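Local coordinates for protein aspartate-semialdehyde dehydrogenase (Candida albicans, PDB 3HSK) that catalyses the NADPH-dependent reductive dephosphorylation of 4-phospho-L-aspartate to L-aspartate semialdehyde, the second step in making methionine and threonine from aspartate, at residues A[25-30]-A[34-39]; A[40-45]-A[367-372]. All coordinates share one frame; numbering follows the deposited sequence.

In the fold
Both contacts lie on the same side of the chain's centre, their own centres about 12 Å apart: contact 1 at the NADP site, contact 2 where the C-terminal helix returns to the N-terminal part. They follow one another in sequence: contact 1 joins the loop after strand 20-25 to helix 30-39, and contact 2 begins where that helix ends, pairing the loop before strand 45-52 with helix 364-376. They also touch: Phe35 CD1 lies 3.6 Å from Ile369 CD1, and Leu39 CD2 lies 3.8 Å from Phe45 CB. Helix 30-39 thus presents its N-terminal end to the cofactor and packs through Phe35 and, at its end, Leu39 on helix 364-376, beside the parallel sheet.

Contact 1: residues A[25-30]-A[34-39]; sequences LGATGS and RFILLL. With NAP (NADP nicotinamide-adenine-dinucleotide phosphate), chain C.
With CG1 anti to its carbonyl carbon (chi1 -59°) and an extended second torsion, Ile36 carries CD1 to Ala27, whereas Arg34, its chain extended from CG to NE, brings its guanidinium back over Ser30. The apolar evidence is a single tip: Ile36 CD1 meets Ala27 CB at 3.7 Å and the carbonyl oxygen Ala27 O at 3.6 Å. At the polar end, Ser30 OG lies over one face of the guanidinium, 3.1 Å from Arg34 NH1, but the poor angle excludes this pair as a hydrogen bond. The backbone link is the helical bond from Arg34 N to Ser30 O, weak at 3.4 Å although nearly straight at 163°. Outside the two segments, Ala27 O accepts a hydrogen bond from Tyr61, and Ile36 also packs on Leu50 of strand 45-52.

The opposite side of the loop grips NADP. Thr28 OG1 is 2.5 Å from ribose O3B, from which it accepts a hydrogen bond, and it donates to O2X of the 2'-phosphate over a distance so short that its exact length is doubtful. Ser30 N donates to the pyrophosphate oxygen O2N at 3.2 Å, while Gly29 N makes a weak bond to O3B. NADP lies directly on the backbone here, with Gly26, at positive phi, against the ribose. A type I turn from Gly26 to Gly29, with Gly29 as N-cap, precedes the helix, whose first turn meets the pyrophosphate through Ser30 N: the glycine-rich beta-loop-alpha motif of a Rossmann dinucleotide-binding fold.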
loop_
_atom_site.group_PDB
_atom_site.type_symbol
_atom_site.label_atom_id
_atom_site.label_comp_id
_atom_site.label_asym_id
_atom_site.label_seq_id
_atom_site.Cartn_x
_atom_site.Cartn_y
_atom_site.Cartn_z
ATOM N N LEU A 25 -17.749 -11.316 27.161
ATOM C CA LEU A 25 -16.996 -10.407 28.014
ATOM C C LEU A 25 -16.596 -9.184 27.204
ATOM O O LEU A 25 -16.255 -9.296 26.024
ATOM C CB LEU A 25 -15.753 -11.103 28.569
ATOM C CG LEU A 25 -15.977 -12.273 29.534
ATOM C CD1 LEU A 25 -14.689 -13.043 29.767
ATOM C CD2 LEU A 25 -16.559 -11.774 30.853
ATOM N N GLY A 26 -16.634 -8.017 27.842
ATOM C CA GLY A 26 -16.406 -6.755 27.154
ATOM C C GLY A 26 -17.504 -6.518 26.134
ATOM O O GLY A 26 -17.238 -6.080 25.012
ATOM N N ALA A 27 -18.739 -6.799 26.545
ATOM C CA ALA A 27 -19.894 -6.842 25.650
ATOM C C ALA A 27 -20.284 -5.491 25.063
ATOM O O ALA A 27 -20.839 -5.429 23.967
ATOM C CB ALA A 27 -21.086 -7.470 26.362
ATOM N N THR A 28 -19.979 -4.420 25.792
ATOM C CA THR A 28 -20.376 -3.062 25.399
ATOM C C THR A 28 -19.453 -2.463 24.339
ATOM O O THR A 28 -19.854 -1.570 23.591
ATOM C CB THR A 28 -20.463 -2.123 26.624
ATOM O OG1 THR A 28 -19.218 -2.139 27.335
ATOM C CG2 THR A 28 -21.568 -2.585 27.564
ATOM N N GLY A 29 -18.228 -2.977 24.263
ATOM C CA GLY A 29 -17.248 -2.495 23.297
ATOM C C GLY A 29 -17.610 -2.834 21.864
ATOM O O GLY A 29 -18.543 -3.606 21.614
ATOM N N SER A 30 -16.852 -2.257 20.932
ATOM C CA SER A 30 -17.080 -2.411 19.492
ATOM C C SER A 30 -17.151 -3.876 19.019
ATOM O O SER A 30 -18.128 -4.274 18.378
ATOM C CB SER A 30 -16.006 -1.647 18.710
ATOM O OG SER A 30 -16.237 -1.742 17.313
ATOM N N ARG A 34 -20.588 -6.539 17.969
ATOM C CA ARG A 34 -20.654 -7.414 16.793
ATOM C C ARG A 34 -20.825 -8.891 17.159
ATOM O O ARG A 34 -21.510 -9.628 16.447
ATOM C CB ARG A 34 -19.431 -7.212 15.892
ATOM C CG ARG A 34 -19.172 -5.763 15.520
ATOM C CD ARG A 34 -18.166 -5.640 14.392
ATOM N NE ARG A 34 -17.574 -4.302 14.336
ATOM C CZ ARG A 34 -16.277 -4.031 14.494
ATOM N NH1 ARG A 34 -15.857 -2.774 14.428
ATOM N NH2 ARG A 34 -15.394 -5.003 14.712
ATOM N N PHE A 35 -20.215 -9.314 18.269
ATOM C CA PHE A 35 -20.457 -10.657 18.818
ATOM C C PHE A 35 -21.935 -10.900 19.098
ATOM O O PHE A 35 -22.507 -11.879 18.619
ATOM C CB PHE A 35 -19.660 -10.896 20.105
ATOM C CG PHE A 35 -18.344 -11.581 19.887
ATOM C CD1 PHE A 35 -18.291 -12.843 19.300
ATOM C CD2 PHE A 35 -17.159 -10.973 20.282
ATOM C CE1 PHE A 35 -17.082 -13.477 19.095
ATOM C CE2 PHE A 35 -15.939 -11.608 20.085
ATOM C CZ PHE A 35 -15.901 -12.862 19.492
ATOM N N ILE A 36 -22.538 -10.008 19.882
ATOM C CA ILE A 36 -23.943 -10.125 20.272
ATOM C C ILE A 36 -24.859 -10.014 19.054
ATOM O O ILE A 36 -25.838 -10.754 18.946
ATOM C CB ILE A 36 -24.328 -9.069 21.344
ATOM C CG1 ILE A 36 -23.450 -9.235 22.591
ATOM C CG2 ILE A 36 -25.813 -9.170 21.714
ATOM C CD1 ILE A 36 -23.357 -7.994 23.459
ATOM N N LEU A 37 -24.523 -9.106 18.137
ATOM C CA LEU A 37 -25.274 -8.944 16.894
ATOM C C LEU A 37 -25.326 -10.256 16.104
ATOM O O LEU A 37 -26.395 -10.666 15.650
ATOM C CB LEU A 37 -24.691 -7.808 16.041
ATOM C CG LEU A 37 -25.478 -7.362 14.796
ATOM C CD1 LEU A 37 -26.680 -6.511 15.177
ATOM C CD2 LEU A 37 -24.587 -6.601 13.824
ATOM N N LEU A 38 -24.176 -10.914 15.960
ATOM C CA LEU A 38 -24.095 -12.198 15.259
ATOM C C LEU A 38 -24.826 -13.326 15.978
ATOM O O LEU A 38 -25.714 -13.952 15.397
ATOM C CB LEU A 38 -22.641 -12.598 14.999
ATOM C CG LEU A 38 -21.996 -12.080 13.713
ATOM C CD1 LEU A 38 -20.549 -12.516 13.670
ATOM C CD2 LEU A 38 -22.747 -12.575 12.475
ATOM N N LEU A 39 -24.456 -13.574 17.235
ATOM C CA LEU A 39 -25.048 -14.651 18.040
ATOM C C LEU A 39 -26.569 -14.536 18.148
ATOM O O LEU A 39 -27.261 -15.515 18.444
ATOM C CB LEU A 39 -24.437 -14.671 19.444
ATOM C CG LEU A 39 -22.965 -15.055 19.619
ATOM C CD1 LEU A 39 -22.454 -14.589 20.972
ATOM C CD2 LEU A 39 -22.763 -16.554 19.457
HETATM P PA NAP C . -13.052 -0.466 25.744
HETATM O O1A NAP C . -14.426 0.090 25.766
HETATM O O2A NAP C . -12.132 0.356 26.568
HETATM O O5B NAP C . -13.062 -1.988 26.262
HETATM C C5B NAP C . -13.792 -2.977 25.576
HETATM C C4B NAP C . -14.734 -3.644 26.563
HETATM O O4B NAP C . -14.043 -3.904 27.774
HETATM C C3B NAP C . -15.918 -2.748 26.897
HETATM O O3B NAP C . -17.119 -3.469 26.765
HETATM C C2B NAP C . -15.685 -2.351 28.340
HETATM O O2B NAP C . -16.878 -2.215 29.072
HETATM C C1B NAP C . -14.818 -3.478 28.877
HETATM N N9A NAP C . -13.995 -3.012 30.011
HETATM C C8A NAP C . -13.158 -1.926 30.048
HETATM N N7A NAP C . -12.605 -1.852 31.278
HETATM C C5A NAP C . -13.078 -2.873 32.029
HETATM C C6A NAP C . -12.849 -3.267 33.346
HETATM N N6A NAP C . -12.016 -2.578 34.120
HETATM N N1A NAP C . -13.493 -4.385 33.851
HETATM C C2A NAP C . -14.360 -5.110 33.050
HETATM N N3A NAP C . -14.583 -4.706 31.747
HETATM C C4A NAP C . -13.956 -3.611 31.243
HETATM O O3 NAP C . -12.515 -0.586 24.229
HETATM P PN NAP C . -13.253 -0.415 22.805
HETATM O O1N NAP C . -12.198 -0.240 21.777
HETATM O O2N NAP C . -14.256 -1.492 22.634
HETATM O O5D NAP C . -14.031 0.987 22.970
HETATM C C5D NAP C . -14.612 1.620 21.849
HETATM C C4D NAP C . -13.795 2.816 21.345
HETATM O O4D NAP C . -14.643 3.955 21.275
HETATM C C3D NAP C . -12.597 3.196 22.215
HETATM O O3D NAP C . -11.380 2.757 21.650
HETATM C C2D NAP C . -12.656 4.710 22.323
HETATM O O2D NAP C . -11.766 5.317 21.408
HETATM C C1D NAP C . -14.089 5.074 21.951
HETATM N N1N NAP C . -14.890 5.434 23.152
HETATM C C2N NAP C . -15.220 6.753 23.347
HETATM C C3N NAP C . -15.975 7.147 24.457
HETATM C C7N NAP C . -16.594 8.521 24.488
HETATM O O7N NAP C . -17.010 9.071 25.722
HETATM N N7N NAP C . -16.739 9.194 23.343
HETATM C C4N NAP C . -16.391 6.182 25.379
HETATM C C5N NAP C . -16.055 4.842 25.180
HETATM C C6N NAP C . -15.305 4.483 24.061
HETATM P P2B NAP C . -17.377 -0.760 29.559
HETATM O O1X NAP C . -18.145 -0.948 30.840
HETATM O O2X NAP C . -18.265 -0.155 28.500
HETATM O O3X NAP C . -16.205 0.163 29.794
#

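Contact 2: residues A[40-45]-A[367-372]; sequences SKHPEF and AGILIA
Van der Waals contacts carry the meeting of His42 and Phe45 with Ile369 and Ala372; the register is loose, the nearest CA pair, His42 and Ile369, being 9.1 Å apart, so side chains span the gap. Ile369 CG2 touches the imidazole of His42 obliquely, 3.8 Å from CD2, the side chains running antiparallel past one another. Beside it, Phe45 holds CG anti to its carbonyl carbon (chi1 -64°), and its ring extends toward the helix until CZ comes 3.7 Å from Ala372 CB, again obliquely.

Polar bonds fix the imidazole rather than join the segments directly. Glu44 N donates to His42 ND1 at 3.2 Å, with an angle of 154° and only 3° out of the ring plane, which ties the ring to its own loop. Its other nitrogen, NE2, bonds to Glu373, the residue next after Ala372 on the same helix. Gripped at both nitrogens, the ring is restrained in its rotation, and the pattern is consistent with a proton on NE2 and none on ND1.

Ring packing within the loop adds to this order: Phe45 CD2 lies 3.4 Å above one face of the His42 ring, nearer the ring's border than its centre. In the fold, the loop after helix 30-39 leads into strand 45-52 and abuts helix 364-376, which has helix 30-39 as a further neighbour, while its Ile371 faces Ile167 and Ile169 of strand 165-169.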
loop_
_atom_site.group_PDB
_atom_site.type_symbol
_atom_site.label_atom_id
_atom_site.label_comp_id
_atom_site.label_asym_id
_atom_site.label_seq_id
_atom_site.Cartn_x
_atom_site.Cartn_y
_atom_site.Cartn_z
ATOM N N SER A 40 -27.074 -13.330 17.897
ATOM C CA SER A 40 -28.498 -13.041 17.956
ATOM C C SER A 40 -29.270 -13.745 16.841
ATOM O O SER A 40 -30.448 -14.064 16.999
ATOM C CB SER A 40 -28.720 -11.534 17.868
ATOM O OG SER A 40 -29.887 -11.169 18.572
ATOM N N LYS A 41 -28.592 -13.977 15.721
ATOM C CA LYS A 41 -29.184 -14.613 14.545
ATOM C C LYS A 41 -28.834 -16.106 14.466
ATOM O O LYS A 41 -29.314 -16.822 13.581
ATOM C CB LYS A 41 -28.707 -13.902 13.275
ATOM C CG LYS A 41 -28.841 -12.384 13.312
ATOM C CD LYS A 41 -27.873 -11.729 12.344
ATOM C CE LYS A 41 -28.134 -10.240 12.217
ATOM N NZ LYS A 41 -27.156 -9.584 11.297
ATOM N N HIS A 42 -27.999 -16.569 15.395
ATOM C CA HIS A 42 -27.517 -17.946 15.366
ATOM C C HIS A 42 -28.500 -18.909 16.029
ATOM O O HIS A 42 -28.886 -18.709 17.181
ATOM C CB HIS A 42 -26.136 -18.056 16.012
ATOM C CG HIS A 42 -25.265 -19.099 15.386
ATOM N ND1 HIS A 42 -25.519 -20.450 15.501
ATOM C CD2 HIS A 42 -24.146 -18.992 14.631
ATOM C CE1 HIS A 42 -24.595 -21.128 14.846
ATOM N NE2 HIS A 42 -23.749 -20.267 14.311
ATOM N N PRO A 43 -28.914 -19.957 15.290
ATOM C CA PRO A 43 -29.858 -20.972 15.760
ATOM C C PRO A 43 -29.255 -21.942 16.779
ATOM O O PRO A 43 -29.991 -22.639 17.480
ATOM C CB PRO A 43 -30.218 -21.740 14.474
ATOM C CG PRO A 43 -29.679 -20.913 13.334
ATOM C CD PRO A 43 -28.492 -20.223 13.903
ATOM N N GLU A 44 -27.929 -21.976 16.852
ATOM C CA GLU A 44 -27.213 -22.956 17.660
ATOM C C GLU A 44 -26.768 -22.390 19.010
ATOM O O GLU A 44 -26.429 -23.147 19.918
ATOM C CB GLU A 44 -25.998 -23.461 16.881
ATOM C CG GLU A 44 -25.672 -24.936 17.046
ATOM C CD GLU A 44 -24.834 -25.475 15.887
ATOM O OE1 GLU A 44 -25.165 -25.176 14.715
ATOM O OE2 GLU A 44 -23.847 -26.198 16.149
ATOM N N PHE A 45 -26.771 -21.062 19.139
ATOM C CA PHE A 45 -26.312 -20.403 20.365
ATOM C C PHE A 45 -27.396 -19.592 21.065
ATOM O O PHE A 45 -28.328 -19.095 20.435
ATOM C CB PHE A 45 -25.087 -19.519 20.091
ATOM C CG PHE A 45 -23.877 -20.288 19.645
ATOM C CD1 PHE A 45 -23.078 -20.953 20.574
ATOM C CD2 PHE A 45 -23.539 -20.353 18.298
ATOM C CE1 PHE A 45 -21.959 -21.675 20.163
ATOM C CE2 PHE A 45 -22.424 -21.070 17.878
ATOM C CZ PHE A 45 -21.631 -21.733 18.811
ATOM N N ALA A 367 -15.034 -14.713 13.183
ATOM C CA ALA A 367 -14.026 -15.720 13.477
ATOM C C ALA A 367 -14.340 -16.410 14.791
ATOM O O ALA A 367 -14.210 -17.631 14.898
ATOM C CB ALA A 367 -12.646 -15.105 13.514
ATOM N N GLY A 368 -14.770 -15.620 15.777
ATOM C CA GLY A 368 -15.118 -16.125 17.108
ATOM C C GLY A 368 -16.223 -17.163 17.097
ATOM O O GLY A 368 -16.109 -18.195 17.750
ATOM N N ILE A 369 -17.288 -16.887 16.349
ATOM C CA ILE A 369 -18.433 -17.791 16.244
ATOM C C ILE A 369 -18.029 -19.113 15.581
ATOM O O ILE A 369 -18.424 -20.190 16.043
ATOM C CB ILE A 369 -19.639 -17.113 15.512
ATOM C CG1 ILE A 369 -20.568 -16.419 16.520
ATOM C CG2 ILE A 369 -20.465 -18.112 14.707
ATOM C CD1 ILE A 369 -20.051 -15.110 17.059
ATOM N N LEU A 370 -17.230 -19.015 14.517
ATOM C CA LEU A 370 -16.772 -20.184 13.780
ATOM C C LEU A 370 -15.899 -21.092 14.652
ATOM O O LEU A 370 -16.057 -22.309 14.619
ATOM C CB LEU A 370 -16.063 -19.776 12.472
ATOM C CG LEU A 370 -15.706 -20.867 11.444
ATOM C CD1 LEU A 370 -16.888 -21.790 11.159
ATOM C CD2 LEU A 370 -15.176 -20.270 10.149
ATOM N N ILE A 371 -15.005 -20.500 15.444
ATOM C CA ILE A 371 -14.199 -21.257 16.411
ATOM C C ILE A 371 -15.091 -22.048 17.366
ATOM O O ILE A 371 -14.828 -23.218 17.633
ATOM C CB ILE A 371 -13.250 -20.346 17.225
ATOM C CG1 ILE A 371 -12.135 -19.789 16.326
ATOM C CG2 ILE A 371 -12.665 -21.098 18.431
ATOM C CD1 ILE A 371 -11.312 -18.663 16.950
ATOM N N ALA A 372 -16.146 -21.403 17.864
ATOM C CA ALA A 372 -17.104 -22.037 18.774
ATOM C C ALA A 372 -17.870 -23.177 18.101
ATOM O O ALA A 372 -18.182 -24.175 18.748
ATOM C CB ALA A 372 -18.070 -21.007 19.341
#